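Local coordinates for chromosome-partitioning protein ParB (Caulobacter vibrioides NA1000, PDB 6S6H) that binds centromeric parS DNA near the replication origin through its helix-turn-helix domain and takes part in chromosome partition, at residues R36-I41 and K47-V52; E11-A16 and L21-S26; R80-A85 and V89-Q94. All blocks are in the same frame, centred on the assembly; numbering follows the deposited sequence.

Interaction 1 (R36-I41 and K47-V52). With nucleotides of chain D; nucleotides of chain C.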
loop_
_atom_site.group_PDB
_atom_site.type_symbol
_atom_site.label_atom_id
_atom_site.label_comp_id
_atom_site.label_asym_id
_atom_site.label_seq_id
_atom_site.Cartn_x
_atom_site.Cartn_y
_atom_site.Cartn_z
ATOM N N ARG B 36 -22.966 -2.149 12.802
ATOM C CA ARG B 36 -22.651 -2.657 11.440
ATOM C C ARG B 36 -21.520 -3.681 11.553
ATOM O O ARG B 36 -20.656 -3.509 12.435
ATOM C CB ARG B 36 -22.293 -1.491 10.512
ATOM C CG ARG B 36 -23.358 -0.402 10.450
ATOM C CD ARG B 36 -22.937 0.820 9.652
ATOM N NE ARG B 36 -23.259 0.679 8.237
ATOM C CZ ARG B 36 -24.210 1.340 7.581
ATOM N NH1 ARG B 36 -24.964 2.240 8.190
ATOM N NH2 ARG B 36 -24.394 1.101 6.295
ATOM N N THR B 37 -21.545 -4.715 10.708
ATOM C CA THR B 37 -20.545 -5.817 10.690
ATOM C C THR B 37 -19.274 -5.352 9.973
ATOM O O THR B 37 -19.317 -4.314 9.292
ATOM C CB THR B 37 -21.105 -7.077 10.012
ATOM O OG1 THR B 37 -21.406 -6.768 8.650
ATOM C CG2 THR B 37 -22.334 -7.623 10.705
ATOM N N GLN B 38 -18.187 -6.111 10.119
ATOM C CA GLN B 38 -16.942 -5.959 9.318
ATOM C C GLN B 38 -17.301 -6.040 7.826
ATOM O O GLN B 38 -16.778 -5.217 7.040
ATOM C CB GLN B 38 -15.925 -7.040 9.690
ATOM C CG GLN B 38 -15.362 -6.907 11.103
ATOM C CD GLN B 38 -14.227 -7.870 11.360
ATOM O OE1 GLN B 38 -13.980 -8.788 10.578
ATOM N NE2 GLN B 38 -13.518 -7.663 12.460
ATOM N N GLU B 39 -18.170 -6.991 7.465
ATOM C CA GLU B 39 -18.648 -7.236 6.076
ATOM C C GLU B 39 -19.353 -5.987 5.535
ATOM O O GLU B 39 -19.096 -5.640 4.371
ATOM C CB GLU B 39 -19.591 -8.442 6.043
ATOM C CG GLU B 39 -20.176 -8.730 4.671
ATOM C CD GLU B 39 -19.157 -9.067 3.598
ATOM O OE1 GLU B 39 -19.448 -8.817 2.410
ATOM O OE2 GLU B 39 -18.076 -9.586 3.948
ATOM N N ASN B 40 -20.215 -5.355 6.341
ATOM C CA ASN B 40 -21.010 -4.158 5.946
ATOM C C ASN B 40 -20.061 -2.983 5.678
ATOM O O ASN B 40 -20.208 -2.342 4.622
ATOM C CB ASN B 40 -22.069 -3.802 6.993
ATOM C CG ASN B 40 -22.748 -2.475 6.725
ATOM O OD1 ASN B 40 -22.202 -1.417 7.036
ATOM N ND2 ASN B 40 -23.940 -2.519 6.154
ATOM N N ILE B 41 -19.128 -2.719 6.599
ATOM C CA ILE B 41 -18.098 -1.644 6.466
ATOM C C ILE B 41 -17.329 -1.873 5.162
ATOM O O ILE B 41 -17.234 -0.926 4.364
ATOM C CB ILE B 41 -17.149 -1.605 7.684
ATOM C CG1 ILE B 41 -17.890 -1.275 8.984
ATOM C CG2 ILE B 41 -15.995 -0.641 7.436
ATOM C CD1 ILE B 41 -18.619 0.050 8.970
ATOM N N LYS B 47 -13.792 -2.307 0.019
ATOM C CA LYS B 47 -12.614 -3.121 0.429
ATOM C C LYS B 47 -13.093 -4.514 0.850
ATOM O O LYS B 47 -14.315 -4.757 0.821
ATOM C CB LYS B 47 -11.857 -2.432 1.571
ATOM C CG LYS B 47 -11.057 -1.201 1.162
ATOM C CD LYS B 47 -9.768 -1.540 0.449
ATOM C CE LYS B 47 -9.371 -0.509 -0.587
ATOM N NZ LYS B 47 -9.113 0.813 0.031
ATOM N N SER B 48 -12.154 -5.389 1.221
ATOM C CA SER B 48 -12.412 -6.771 1.706
ATOM C C SER B 48 -12.715 -6.749 3.208
ATOM O O SER B 48 -12.286 -5.806 3.898
ATOM C CB SER B 48 -11.246 -7.680 1.401
ATOM O OG SER B 48 -10.123 -7.350 2.205
ATOM N N ARG B 49 -13.419 -7.771 3.691
ATOM C CA ARG B 49 -13.770 -7.946 5.124
ATOM C C ARG B 49 -12.480 -8.156 5.932
ATOM O O ARG B 49 -12.377 -7.586 7.037
ATOM C CB ARG B 49 -14.784 -9.090 5.251
ATOM C CG ARG B 49 -15.437 -9.226 6.619
ATOM C CD ARG B 49 -14.565 -9.914 7.654
ATOM N NE ARG B 49 -13.957 -11.140 7.155
ATOM C CZ ARG B 49 -13.063 -11.872 7.817
ATOM N NH1 ARG B 49 -12.660 -11.506 9.024
ATOM N NH2 ARG B 49 -12.576 -12.973 7.265
ATOM N N SER B 50 -11.517 -8.920 5.402
ATOM C CA SER B 50 -10.225 -9.227 6.076
ATOM C C SER B 50 -9.378 -7.953 6.229
ATOM O O SER B 50 -8.712 -7.815 7.276
ATOM C CB SER B 50 -9.466 -10.314 5.358
ATOM O OG SER B 50 -9.220 -9.966 4.008
ATOM N N HIS B 51 -9.411 -7.057 5.235
ATOM C CA HIS B 51 -8.753 -5.724 5.278
ATOM C C HIS B 51 -9.278 -4.931 6.481
ATOM O O HIS B 51 -8.454 -4.370 7.226
ATOM C CB HIS B 51 -8.963 -4.960 3.961
ATOM C CG HIS B 51 -8.526 -3.535 4.027
ATOM N ND1 HIS B 51 -7.195 -3.173 4.024
ATOM C CD2 HIS B 51 -9.233 -2.387 4.123
ATOM C CE1 HIS B 51 -7.100 -1.862 4.103
ATOM N NE2 HIS B 51 -8.337 -1.356 4.167
ATOM N N VAL B 52 -10.601 -4.905 6.660
ATOM C CA VAL B 52 -11.289 -4.170 7.766
ATOM C C VAL B 52 -10.860 -4.793 9.101
ATOM O O VAL B 52 -10.495 -4.026 10.024
ATOM C CB VAL B 52 -12.821 -4.187 7.586
ATOM C CG1 VAL B 52 -13.546 -3.622 8.798
ATOM C CG2 VAL B 52 -13.243 -3.454 6.320
ATOM P P DT D 3 -18.499 -9.008 13.011
ATOM O OP1 DT D 3 -18.743 -7.966 14.040
ATOM O OP2 DT D 3 -18.506 -8.644 11.572
ATOM O "O5'" DT D 3 -17.111 -9.708 13.357
ATOM C "C5'" DT D 3 -16.929 -10.426 14.596
ATOM C "C4'" DT D 3 -15.684 -11.280 14.546
ATOM O "O4'" DT D 3 -15.829 -12.331 13.562
ATOM C "C3'" DT D 3 -14.387 -10.539 14.188
ATOM O "O3'" DT D 3 -13.450 -10.642 15.271
ATOM C "C2'" DT D 3 -13.895 -11.242 12.932
ATOM C "C1'" DT D 3 -14.536 -12.601 13.061
ATOM N N1 DT D 3 -14.672 -13.369 11.806
ATOM C C2 DT D 3 -13.994 -14.565 11.711
ATOM O O2 DT D 3 -13.294 -15.008 12.608
ATOM N N3 DT D 3 -14.165 -15.227 10.521
ATOM C C4 DT D 3 -14.924 -14.820 9.440
ATOM O O4 DT D 3 -14.978 -15.523 8.433
ATOM C C5 DT D 3 -15.605 -13.556 9.606
ATOM C C7 DT D 3 -16.452 -13.036 8.487
ATOM C C6 DT D 3 -15.444 -12.900 10.764
ATOM P P DA C 14 -8.931 -5.268 -0.632
ATOM O OP1 DA C 14 -9.924 -4.860 -1.655
ATOM O OP2 DA C 14 -9.235 -5.080 0.812
ATOM O "O5'" DA C 14 -8.598 -6.794 -0.929
ATOM C "C5'" DA C 14 -8.154 -7.179 -2.241
ATOM C "C4'" DA C 14 -7.957 -8.674 -2.315
ATOM O "O4'" DA C 14 -6.849 -9.065 -1.473
ATOM C "C3'" DA C 14 -9.143 -9.512 -1.848
ATOM O "O3'" DA C 14 -9.152 -10.681 -2.665
ATOM C "C2'" DA C 14 -8.791 -9.830 -0.407
ATOM C "C1'" DA C 14 -7.286 -9.997 -0.494
ATOM N N9 DA C 14 -6.547 -9.724 0.737
ATOM C C8 DA C 14 -6.766 -8.740 1.670
ATOM N N7 DA C 14 -5.901 -8.744 2.654
ATOM C C5 DA C 14 -5.046 -9.792 2.341
ATOM C C6 DA C 14 -3.916 -10.315 2.991
ATOM N N6 DA C 14 -3.430 -9.834 4.137
ATOM N N1 DA C 14 -3.293 -11.368 2.416
ATOM C C2 DA C 14 -3.780 -11.851 1.263
ATOM N N3 DA C 14 -4.836 -11.447 0.562
ATOM C C4 DA C 14 -5.431 -10.400 1.161
ATOM P P DG D 4 -11.954 -10.061 15.135
ATOM O OP1 DG D 4 -11.588 -9.429 16.428
ATOM O OP2 DG D 4 -11.873 -9.254 13.891
ATOM O "O5'" DG D 4 -11.086 -11.387 14.976
ATOM C "C5'" DG D 4 -10.949 -12.302 16.081
ATOM C "C4'" DG D 4 -9.799 -13.253 15.845
ATOM O "O4'" DG D 4 -10.079 -14.085 14.695
ATOM C "C3'" DG D 4 -8.457 -12.585 15.558
ATOM O "O3'" DG D 4 -7.408 -13.318 16.195
ATOM C "C2'" DG D 4 -8.362 -12.626 14.044
ATOM C "C1'" DG D 4 -9.072 -13.925 13.710
ATOM N N9 DG D 4 -9.726 -13.946 12.407
ATOM C C8 DG D 4 -10.688 -13.079 11.951
ATOM N N7 DG D 4 -11.102 -13.361 10.746
ATOM C C5 DG D 4 -10.376 -14.487 10.388
ATOM C C6 DG D 4 -10.395 -15.251 9.193
ATOM O O6 DG D 4 -11.079 -15.075 8.178
ATOM N N1 DG D 4 -9.503 -16.317 9.252
ATOM C C2 DG D 4 -8.693 -16.608 10.322
ATOM N N2 DG D 4 -7.896 -17.681 10.188
ATOM N N3 DG D 4 -8.664 -15.903 11.441
ATOM C C4 DG D 4 -9.526 -14.865 11.406
#
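The first turns of helix 38-45 and helix 49-57 meet with E39 and R49 as the nearest backbone pair, their CA atoms 5.0 Å apart. The Q38 amide and the R49 guanidinium lie nearly coplanar, 10° apart, and Q38 OE1 sits at the guanidinium edge. The bond from R49 NH1 to Q38 OE1 is straight but weak, at 3.4 Å. At the other end of the amide, Q38 NE2 donates to OP2 of DG4 of chain D over 2.7 Å. Q38 therefore links the DNA backbone to the arginine that reads the base. R49 bends at chi2 (-79°) and chi3 (-47°), which turns the guanidinium toward the major-groove edge of that guanine. R49 NH1 donates to N7 of DG4 of chain D at 3.0 Å, and R49 NH2 to O6 of the same base at 2.7 Å. C5 of DT3 of chain D lies over one guanidinium face. This is the helix-turn-helix of the ParB DNA-binding domain, with helix 49-57 as the recognition helix. Each helix start also holds a phosphate: Q38 N donates to OP2 of DT3 of chain D, and both S48 N and S48 OG donate to OP2 of DA14 of chain C. T37 and S48 are the N-caps. Deeper between the helices, I41 CG2 packs on V52 CG2 at 4.1 Å, with M31 and Y27 of helix 20-34 also against I41.

Interaction 2 (E11-A16 and L21-S26)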
loop_
_atom_site.group_PDB
_atom_site.type_symbol
_atom_site.label_atom_id
_atom_site.label_comp_id
_atom_site.label_asym_id
_atom_site.label_seq_id
_atom_site.Cartn_x
_atom_site.Cartn_y
_atom_site.Cartn_z
ATOM N N GLU B 11 -17.534 6.045 4.438
ATOM C CA GLU B 11 -16.848 6.240 3.132
ATOM C C GLU B 11 -15.600 7.115 3.312
ATOM O O GLU B 11 -14.571 6.796 2.696
ATOM C CB GLU B 11 -17.799 6.879 2.119
ATOM C CG GLU B 11 -18.769 5.894 1.493
ATOM C CD GLU B 11 -19.777 6.518 0.545
ATOM O OE1 GLU B 11 -20.100 5.879 -0.472
ATOM O OE2 GLU B 11 -20.240 7.640 0.822
ATOM N N ASN B 12 -15.687 8.173 4.123
ATOM C CA ASN B 12 -14.666 9.257 4.170
ATOM C C ASN B 12 -13.559 8.938 5.185
ATOM O O ASN B 12 -12.593 9.720 5.247
ATOM C CB ASN B 12 -15.307 10.623 4.426
ATOM C CG ASN B 12 -15.814 11.258 3.147
ATOM O OD1 ASN B 12 -15.140 12.102 2.562
ATOM N ND2 ASN B 12 -16.980 10.834 2.687
ATOM N N VAL B 13 -13.660 7.835 5.929
ATOM C CA VAL B 13 -12.595 7.397 6.883
ATOM C C VAL B 13 -11.274 7.272 6.112
ATOM O O VAL B 13 -10.271 7.855 6.570
ATOM C CB VAL B 13 -12.966 6.080 7.594
ATOM C CG1 VAL B 13 -11.777 5.481 8.342
ATOM C CG2 VAL B 13 -14.154 6.267 8.527
ATOM N N GLN B 14 -11.285 6.558 4.981
ATOM C CA GLN B 14 -10.079 6.249 4.162
ATOM C C GLN B 14 -9.674 7.468 3.316
ATOM O O GLN B 14 -8.488 7.541 2.944
ATOM C CB GLN B 14 -10.323 5.017 3.285
ATOM C CG GLN B 14 -11.249 5.263 2.097
ATOM C CD GLN B 14 -11.744 3.978 1.473
ATOM O OE1 GLN B 14 -11.095 2.933 1.548
ATOM N NE2 GLN B 14 -12.905 4.048 0.841
ATOM N N ARG B 15 -10.612 8.378 3.025
ATOM C CA ARG B 15 -10.391 9.574 2.162
ATOM C C ARG B 15 -9.793 10.721 2.988
ATOM O O ARG B 15 -9.159 11.601 2.385
ATOM C CB ARG B 15 -11.697 9.990 1.476
ATOM C CG ARG B 15 -12.241 8.939 0.517
ATOM C CD ARG B 15 -13.496 9.361 -0.222
ATOM N NE ARG B 15 -13.201 10.121 -1.434
ATOM C CZ ARG B 15 -13.225 11.452 -1.547
ATOM N NH1 ARG B 15 -13.541 12.219 -0.513
ATOM N NH2 ARG B 15 -12.931 12.015 -2.709
ATOM N N ALA B 16 -9.975 10.709 4.312
ATOM C CA ALA B 16 -9.409 11.706 5.255
ATOM C C ALA B 16 -7.901 11.469 5.415
ATOM O O ALA B 16 -7.397 10.461 4.881
ATOM C CB ALA B 16 -10.123 11.626 6.582
ATOM N N LEU B 21 -3.905 3.599 12.392
ATOM C CA LEU B 21 -4.490 3.369 13.744
ATOM C C LEU B 21 -5.705 4.282 13.962
ATOM O O LEU B 21 -6.648 3.846 14.653
ATOM C CB LEU B 21 -3.422 3.604 14.816
ATOM C CG LEU B 21 -2.300 2.568 14.861
ATOM C CD1 LEU B 21 -1.232 2.971 15.865
ATOM C CD2 LEU B 21 -2.843 1.181 15.183
ATOM N N GLU B 22 -5.680 5.498 13.412
ATOM C CA GLU B 22 -6.817 6.454 13.471
ATOM C C GLU B 22 -7.980 5.894 12.640
ATOM O O GLU B 22 -9.140 6.033 13.082
ATOM C CB GLU B 22 -6.383 7.842 12.993
ATOM C CG GLU B 22 -5.499 8.567 13.995
ATOM C CD GLU B 22 -4.806 9.809 13.465
ATOM O OE1 GLU B 22 -4.723 9.960 12.234
ATOM O OE2 GLU B 22 -4.339 10.617 14.285
ATOM N N GLU B 23 -7.676 5.273 11.496
ATOM C CA GLU B 23 -8.673 4.602 10.617
ATOM C C GLU B 23 -9.289 3.413 11.361
ATOM O O GLU B 23 -10.521 3.238 11.276
ATOM C CB GLU B 23 -8.031 4.132 9.311
ATOM C CG GLU B 23 -7.615 5.276 8.407
ATOM C CD GLU B 23 -7.186 4.869 7.009
ATOM O OE1 GLU B 23 -6.674 5.744 6.276
ATOM O OE2 GLU B 23 -7.368 3.686 6.661
ATOM N N ALA B 24 -8.458 2.631 12.055
ATOM C CA ALA B 24 -8.862 1.445 12.847
ATOM C C ALA B 24 -9.895 1.847 13.905
ATOM O O ALA B 24 -11.004 1.274 13.897
ATOM C CB ALA B 24 -7.647 0.815 13.480
ATOM N N LEU B 25 -9.544 2.794 14.782
ATOM C CA LEU B 25 -10.411 3.258 15.899
ATOM C C LEU B 25 -11.717 3.827 15.332
ATOM O O LEU B 25 -12.773 3.589 15.942
ATOM C CB LEU B 25 -9.665 4.303 16.736
ATOM C CG LEU B 25 -10.433 4.850 17.941
ATOM C CD1 LEU B 25 -10.929 3.711 18.823
ATOM C CD2 LEU B 25 -9.581 5.821 18.745
ATOM N N SER B 26 -11.650 4.548 14.210
ATOM C CA SER B 26 -12.837 5.110 13.513
ATOM C C SER B 26 -13.801 3.969 13.170
ATOM O O SER B 26 -14.953 4.024 13.633
ATOM C CB SER B 26 -12.449 5.901 12.288
ATOM O OG SER B 26 -11.804 7.111 12.650
HETATM O O HOH W 1 -7.702 8.178 5.817
#
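E22 O is gripped twice by S26, the serine on which V13 rests. S26 OG donates to E22 O over 2.9 Å, and S26 N reaches that oxygen from the opposite face of its plane. The S26 hydroxyl is thus turned back to its own helix. The apolar half of the contact belongs to V13. V13 CG1 lies against the backbone of E23, 3.9 Å from E23 O. V13 CG1 also touches S26 CB at 4.0 Å. CG2 meets the same S26 CB, so both valine methyls rest on the serine. Here the loop after helix 4-11 folds back onto helix 20-34, in the DNA-binding domain of ParB, which carries the helix-turn-helix. V13 is buried, and Y27 and L30 of the same helix extend the surface it packs on. The carboxylate of E23 reaches the loop on an extended chain, with CG beside the backbone N (chi1 -69°) and CD carried straight on beyond it. E23 OE1 comes within 4.0 Å of Q14 CA. A water sits between the end of the loop and helix 20-34, close to both A16 O and E23 OE1. V13 O also lies 2.7 Å from this water. The Q14 amide leads away from 21-26; NE2 donates to I45 O, and OE1 makes a weak bond with K47 NZ.

Interaction 3 (R80-A85 and V89-Q94). With nucleotides of chain C; nucleotides of chain D.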
loop_
_atom_site.group_PDB
_atom_site.type_symbol
_atom_site.label_atom_id
_atom_site.label_comp_id
_atom_site.label_asym_id
_atom_site.label_seq_id
_atom_site.Cartn_x
_atom_site.Cartn_y
_atom_site.Cartn_z
ATOM N N ARG B 80 1.211 -5.898 11.555
ATOM C CA ARG B 80 0.212 -6.992 11.412
ATOM C C ARG B 80 0.924 -8.351 11.479
ATOM O O ARG B 80 0.396 -9.263 12.148
ATOM C CB ARG B 80 -0.544 -6.835 10.092
ATOM C CG ARG B 80 -1.727 -7.776 9.924
ATOM C CD ARG B 80 -2.241 -7.714 8.499
ATOM N NE ARG B 80 -1.271 -8.262 7.560
ATOM C CZ ARG B 80 -1.196 -7.969 6.262
ATOM N NH1 ARG B 80 -2.029 -7.100 5.713
ATOM N NH2 ARG B 80 -0.267 -8.543 5.516
ATOM N N ALA B 81 2.090 -8.468 10.835
ATOM C CA ALA B 81 2.882 -9.717 10.720
ATOM C C ALA B 81 3.324 -10.221 12.102
ATOM O O ALA B 81 3.559 -11.432 12.214
ATOM C CB ALA B 81 4.066 -9.495 9.808
ATOM N N ILE B 82 3.427 -9.340 13.105
ATOM C CA ILE B 82 3.918 -9.671 14.479
ATOM C C ILE B 82 2.787 -9.528 15.511
ATOM O O ILE B 82 3.088 -9.652 16.721
ATOM C CB ILE B 82 5.130 -8.791 14.851
ATOM C CG1 ILE B 82 4.769 -7.304 14.944
ATOM C CG2 ILE B 82 6.279 -9.033 13.889
ATOM C CD1 ILE B 82 5.862 -6.446 15.540
ATOM N N ALA B 83 1.545 -9.290 15.066
ATOM C CA ALA B 83 0.384 -8.941 15.928
ATOM C C ALA B 83 -0.002 -10.117 16.837
ATOM O O ALA B 83 -0.421 -9.857 17.981
ATOM C CB ALA B 83 -0.788 -8.507 15.078
ATOM N N ALA B 84 0.128 -11.356 16.343
ATOM C CA ALA B 84 -0.248 -12.606 17.048
ATOM C C ALA B 84 0.999 -13.308 17.596
ATOM O O ALA B 84 0.954 -14.537 17.748
ATOM C CB ALA B 84 -1.010 -13.509 16.107
ATOM N N ALA B 85 2.070 -12.556 17.872
ATOM C CA ALA B 85 3.358 -13.069 18.395
ATOM C C ALA B 85 3.372 -12.941 19.921
ATOM O O ALA B 85 2.620 -12.096 20.449
ATOM C CB ALA B 85 4.503 -12.315 17.769
ATOM N N VAL B 89 6.987 -6.536 20.806
ATOM C CA VAL B 89 7.934 -5.408 21.059
ATOM C C VAL B 89 9.360 -5.867 20.729
ATOM O O VAL B 89 10.101 -5.078 20.118
ATOM C CB VAL B 89 7.824 -4.876 22.502
ATOM C CG1 VAL B 89 8.922 -3.870 22.820
ATOM C CG2 VAL B 89 6.458 -4.267 22.771
ATOM N N ALA B 90 9.729 -7.089 21.120
ATOM C CA ALA B 90 11.035 -7.715 20.801
ATOM C C ALA B 90 11.197 -7.793 19.278
ATOM O O ALA B 90 12.213 -7.284 18.770
ATOM C CB ALA B 90 11.139 -9.078 21.443
ATOM N N LEU B 91 10.208 -8.377 18.588
ATOM C CA LEU B 91 10.181 -8.538 17.108
ATOM C C LEU B 91 10.286 -7.167 16.435
ATOM O O LEU B 91 11.069 -7.040 15.480
ATOM C CB LEU B 91 8.892 -9.255 16.690
ATOM C CG LEU B 91 8.773 -10.714 17.127
ATOM C CD1 LEU B 91 7.546 -11.364 16.505
ATOM C CD2 LEU B 91 10.027 -11.499 16.768
ATOM N N ALA B 92 9.522 -6.184 16.914
ATOM C CA ALA B 92 9.538 -4.786 16.420
ATOM C C ALA B 92 10.976 -4.257 16.417
ATOM O O ALA B 92 11.380 -3.683 15.392
ATOM C CB ALA B 92 8.630 -3.925 17.264
ATOM N N LYS B 93 11.718 -4.453 17.513
ATOM C CA LYS B 93 13.122 -3.977 17.669
ATOM C C LYS B 93 14.019 -4.669 16.634
ATOM O O LYS B 93 14.862 -3.974 16.030
ATOM C CB LYS B 93 13.638 -4.215 19.092
ATOM C CG LYS B 93 13.106 -3.247 20.142
ATOM C CD LYS B 93 13.316 -3.715 21.565
ATOM N N GLN B 94 13.841 -5.980 16.439
ATOM C CA GLN B 94 14.619 -6.801 15.470
ATOM C C GLN B 94 14.357 -6.309 14.041
ATOM O O GLN B 94 15.321 -6.247 13.260
ATOM C CB GLN B 94 14.265 -8.284 15.607
ATOM C CG GLN B 94 14.970 -8.974 16.766
ATOM C CD GLN B 94 14.403 -10.347 17.036
ATOM O OE1 GLN B 94 15.046 -11.363 16.793
ATOM N NE2 GLN B 94 13.180 -10.388 17.539
ATOM P P DG C 13 -4.105 -0.535 1.535
ATOM O OP1 DG C 13 -4.724 0.626 0.843
ATOM O OP2 DG C 13 -3.997 -0.548 3.018
ATOM O "O5'" DG C 13 -4.870 -1.846 1.054
ATOM C "C5'" DG C 13 -5.128 -2.045 -0.348
ATOM C "C4'" DG C 13 -5.447 -3.496 -0.626
ATOM O "O4'" DG C 13 -4.347 -4.338 -0.210
ATOM C "C3'" DG C 13 -6.696 -4.039 0.076
ATOM O "O3'" DG C 13 -7.545 -4.538 -0.965
ATOM C "C2'" DG C 13 -6.152 -5.080 1.046
ATOM C "C1'" DG C 13 -4.878 -5.522 0.355
ATOM N N9 DG C 13 -3.838 -6.120 1.189
ATOM C C8 DG C 13 -3.361 -5.649 2.388
ATOM N N7 DG C 13 -2.388 -6.372 2.872
ATOM C C5 DG C 13 -2.195 -7.369 1.926
ATOM C C6 DG C 13 -1.272 -8.450 1.901
ATOM O O6 DG C 13 -0.412 -8.752 2.738
ATOM N N1 DG C 13 -1.420 -9.222 0.753
ATOM C C2 DG C 13 -2.340 -8.990 -0.242
ATOM N N2 DG C 13 -2.330 -9.850 -1.268
ATOM N N3 DG C 13 -3.200 -7.983 -0.234
ATOM C C4 DG C 13 -3.074 -7.220 0.873
ATOM P P DT D 6 -0.823 -14.979 12.517
ATOM O OP1 DT D 6 0.102 -15.703 13.429
ATOM O OP2 DT D 6 -0.722 -13.499 12.380
ATOM O "O5'" DT D 6 -0.694 -15.626 11.067
ATOM C "C5'" DT D 6 -0.984 -17.017 10.861
ATOM C "C4'" DT D 6 -0.910 -17.360 9.392
ATOM O "O4'" DT D 6 -1.977 -16.685 8.688
ATOM C "C3'" DT D 6 0.391 -16.957 8.693
ATOM O "O3'" DT D 6 0.869 -18.076 7.937
ATOM C "C2'" DT D 6 -0.006 -15.765 7.836
ATOM C "C1'" DT D 6 -1.469 -16.046 7.531
ATOM N N1 DT D 6 -2.321 -14.867 7.257
ATOM C C2 DT D 6 -3.178 -14.918 6.178
ATOM O O2 DT D 6 -3.247 -15.874 5.424
ATOM N N3 DT D 6 -3.953 -13.796 6.010
ATOM C C4 DT D 6 -3.968 -12.664 6.806
ATOM O O4 DT D 6 -4.723 -11.735 6.533
ATOM C C5 DT D 6 -3.053 -12.684 7.924
ATOM C C7 DT D 6 -2.998 -11.501 8.837
ATOM C C6 DT D 6 -2.291 -13.772 8.095
ATOM P P DA C 14 -8.931 -5.268 -0.632
ATOM O OP1 DA C 14 -9.924 -4.860 -1.655
ATOM O OP2 DA C 14 -9.235 -5.080 0.812
ATOM O "O5'" DA C 14 -8.598 -6.794 -0.929
ATOM C "C5'" DA C 14 -8.154 -7.179 -2.241
ATOM C "C4'" DA C 14 -7.957 -8.674 -2.315
ATOM O "O4'" DA C 14 -6.849 -9.065 -1.473
ATOM C "C3'" DA C 14 -9.143 -9.512 -1.848
ATOM O "O3'" DA C 14 -9.152 -10.681 -2.665
ATOM C "C2'" DA C 14 -8.791 -9.830 -0.407
ATOM C "C1'" DA C 14 -7.286 -9.997 -0.494
ATOM N N9 DA C 14 -6.547 -9.724 0.737
ATOM C C8 DA C 14 -6.766 -8.740 1.670
ATOM N N7 DA C 14 -5.901 -8.744 2.654
ATOM C C5 DA C 14 -5.046 -9.792 2.341
ATOM C C6 DA C 14 -3.916 -10.315 2.991
ATOM N N6 DA C 14 -3.430 -9.834 4.137
ATOM N N1 DA C 14 -3.293 -11.368 2.416
ATOM C C2 DA C 14 -3.780 -11.851 1.263
ATOM N N3 DA C 14 -4.836 -11.447 0.562
ATOM C C4 DA C 14 -5.431 -10.400 1.161
#
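I82 holds CG1 between its backbone N and carbonyl carbon (chi1 65°), and an extended chi2 (170°) carries CD1 on toward helix 88-98. L91 sets its CG beside its own backbone N (chi1 -67°), which sends CD1 back toward the 80-85 segment. The two chains lie side by side, running opposite ways. I82 CG2 touches L91 CD1 at 3.7 Å and also lies near L91 CB. I82 CD1 reaches further along the helix, to A92 CB at 4.1 Å. The same L91 methyl packs against A85, with L91 CD1 to A85 CB at 3.4 Å. A type I beta turn from I82 to A85 brings these two residues to the same leucine; A85 N bonds to I82 O across it. The contact is apolar and buried. T105 and L108 of helix 102-110 pack on I82 and L91 respectively, while V65 and Y68 of helix 63-71 lie against A92.

R80, at the start of the segment, faces the DNA instead and presents its guanidinium to a guanine. R80 NH1 donates to N7 of DG13 of chain C at 3.0 Å, and R80 NH2 to O6 of that base at 2.8 Å. N6 of DA14 of chain C sits over one guanidinium face, offset toward its rim. C7 of DT6 of chain D is near R80 CD, at 3.9 Å. Paired bonds from one arginine to N7 and O6 are the classic major-groove readout of guanine, here in the parS site.

Overall arrangement
From the N terminus, interaction 2 comes first: it closes the loop after helix 4-11 back onto helix 20-34. Interaction 1 follows, joining the next two helices, 38-45 and 49-57, across the turn of the helix-turn-helix. Interaction 3 comes last and closes the short link between helix 76-81 and helix 88-98. The three lie in series; none nests within or crosses another. Interactions 1 and 2 touch through a probable bond from K47 NZ to Q14 OE1, their centres about 13 Å apart. Interaction 3 stands apart, its centre about 24 Å from that of interaction 1. DA14 of chain C nevertheless contacts residues of both.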